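Local coordinates for Lmo2470 protein (Listeria monocytogenes EGD-e, PDB 5HL3), which is a leucine-rich-repeat internalin that interacts with host afadin and facilitates basement membrane crossing by the bacterium, at residues D126-S131 against K149-S154. Sequence-based numbering, arbitrary orientation. Where two conformers were deposited one is given.
Sequences DTITMS and KQLYMS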
# COMPACT_ATOMS: atom_id res chain seq x y z
N ASP A 126 -17.65 -1.89 -9.05
CA ASP A 126 -16.81 -0.69 -9.21
C ASP A 126 -15.66 -0.64 -8.21
O ASP A 126 -14.54 -0.27 -8.57
CB ASP A 126 -17.72 0.56 -9.08
CG ASP A 126 -16.96 1.85 -9.18
OD1 ASP A 126 -16.43 2.29 -8.14
OD2 ASP A 126 -16.94 2.44 -10.28
N THR A 127 -15.93 -0.99 -6.95
CA THR A 127 -14.95 -0.87 -5.87
C THR A 127 -15.02 -2.06 -4.94
O THR A 127 -16.11 -2.44 -4.49
CB THR A 127 -15.17 0.42 -5.04
OG1 THR A 127 -15.01 1.58 -5.90
CG2 THR A 127 -14.20 0.54 -3.89
N ILE A 128 -13.84 -2.61 -4.62
CA ILE A 128 -13.69 -3.69 -3.63
C ILE A 128 -12.68 -3.23 -2.58
O ILE A 128 -11.61 -2.77 -2.92
CB ILE A 128 -13.23 -5.00 -4.26
CG1 ILE A 128 -14.28 -5.53 -5.27
CG2 ILE A 128 -12.93 -6.02 -3.16
CD1 ILE A 128 -13.82 -6.76 -6.01
N THR A 129 -13.05 -3.35 -1.31
CA THR A 129 -12.18 -3.01 -0.17
C THR A 129 -12.12 -4.17 0.80
O THR A 129 -13.15 -4.62 1.30
CB THR A 129 -12.70 -1.80 0.62
OG1 THR A 129 -12.83 -0.68 -0.25
CG2 THR A 129 -11.76 -1.42 1.76
N MSE A 130 -10.90 -4.65 1.06
CA MSE A 130 -10.70 -5.78 2.00
C MSE A 130 -9.53 -5.53 2.92
O MSE A 130 -9.12 -6.43 3.66
CB MSE A 130 -10.44 -7.04 1.21
CG MSE A 130 -11.65 -7.45 0.35
SE MSE A 130 -11.26 -8.95 -0.85
CE MSE A 130 -11.52 -10.25 0.43
N SER A 131 -9.01 -4.32 2.92
CA SER A 131 -7.83 -3.95 3.70
C SER A 131 -7.89 -4.37 5.17
O SER A 131 -8.89 -4.22 5.86
CB SER A 131 -7.62 -2.46 3.65
OG SER A 131 -7.48 -2.04 2.30
N LYS A 149 -12.98 -0.20 -10.93
CA LYS A 149 -12.23 1.06 -10.91
C LYS A 149 -11.33 1.28 -9.70
O LYS A 149 -10.32 1.99 -9.80
CB LYS A 149 -13.19 2.25 -11.04
CG LYS A 149 -13.72 2.38 -12.46
CD LYS A 149 -14.64 3.57 -12.64
CE LYS A 149 -15.15 3.63 -14.05
NZ LYS A 149 -16.06 4.78 -14.30
N GLN A 150 -11.67 0.65 -8.56
CA GLN A 150 -10.88 0.85 -7.35
C GLN A 150 -10.71 -0.45 -6.62
O GLN A 150 -11.68 -1.19 -6.39
CB GLN A 150 -11.51 1.88 -6.42
CG GLN A 150 -11.88 3.19 -7.06
CD GLN A 150 -12.39 4.18 -6.04
OE1 GLN A 150 -13.38 3.94 -5.36
NE2 GLN A 150 -11.71 5.30 -5.92
N LEU A 151 -9.48 -0.71 -6.17
CA LEU A 151 -9.15 -1.93 -5.46
C LEU A 151 -8.30 -1.58 -4.24
O LEU A 151 -7.15 -1.14 -4.40
CB LEU A 151 -8.46 -2.89 -6.42
CG LEU A 151 -8.17 -4.29 -5.94
CD1 LEU A 151 -9.42 -4.99 -5.43
CD2 LEU A 151 -7.52 -5.08 -7.08
N TYR A 152 -8.87 -1.75 -3.04
CA TYR A 152 -8.21 -1.42 -1.77
C TYR A 152 -7.85 -2.72 -1.08
O TYR A 152 -8.73 -3.42 -0.55
CB TYR A 152 -9.11 -0.56 -0.92
CG TYR A 152 -9.39 0.80 -1.54
CD1 TYR A 152 -8.48 1.84 -1.43
CD2 TYR A 152 -10.60 1.06 -2.23
CE1 TYR A 152 -8.75 3.07 -2.00
CE2 TYR A 152 -10.85 2.29 -2.78
CZ TYR A 152 -9.93 3.28 -2.68
OH TYR A 152 -10.21 4.53 -3.27
N MSE A 153 -6.54 -3.03 -1.06
CA MSE A 153 -6.03 -4.31 -0.57
C MSE A 153 -4.80 -4.08 0.29
O MSE A 153 -3.78 -4.75 0.12
CB MSE A 153 -5.72 -5.22 -1.75
CG MSE A 153 -6.88 -5.41 -2.73
SE MSE A 153 -8.33 -6.54 -2.05
CE MSE A 153 -7.44 -8.23 -2.42
N SER A 154 -4.88 -3.13 1.20
CA SER A 154 -3.75 -2.78 2.08
C SER A 154 -3.69 -3.72 3.28
O SER A 154 -4.75 -4.12 3.79
CB SER A 154 -3.94 -1.35 2.57
OG SER A 154 -2.92 -0.99 3.47
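Ile128 and Leu151 meet on the buried face of two parallel strands, where CD1 of Leu151, in the conformer described, comes 4.0 Å from CB of Ile128. Leu151 reaches it because its CG stands anti to the backbone N (chi1 -173°), and its end leans toward its neighbour. Just beyond, two selenomethionines run alongside each other in the same direction: in the conformer described, SE of Met153 is 3.9 Å from CB of Met130, and the two SE atoms are 4.0 Å apart. Met153 gets there by bending at chi2 and chi3, while Met130 runs straight as far as SE. Met145 and Met156, from loops, touch Ile128 and Met130 respectively.

The backbones between the faces, laced in register, add to the tightness. The carbonyl O of Asp126 takes two N-H groups, those of Lys149 and Gln150; Tyr152 N gives an almost straight bond to Ile128 O (2.9 Å, 178°), and Met130 N bonds Tyr152 O. These are neighbouring strands of the long parallel sheet that lines the concave side of the leucine-rich-repeat solenoid, continued on either side by strands 100-103 and 174-176.

The other face, carrying Thr127, Thr129, Gln150 and Tyr152, is polar and partly exposed, and its packing is looser. OG1 of Thr127 sits 2.9 Å from OE1 of Gln150 (in one conformer) and 2.7 Å from OD1 of Asp126, two acceptors competing for one hydroxyl proton. CG2 of Thr127 meets the edge of the Tyr152 ring, close to its plane, at CE2. At the C-terminal end, the backbone N of Ser154 donates to OG of Ser131, a side chain lying about 8 Å from a bound calcium ion, while Ser154 turns its own OG to Ser178.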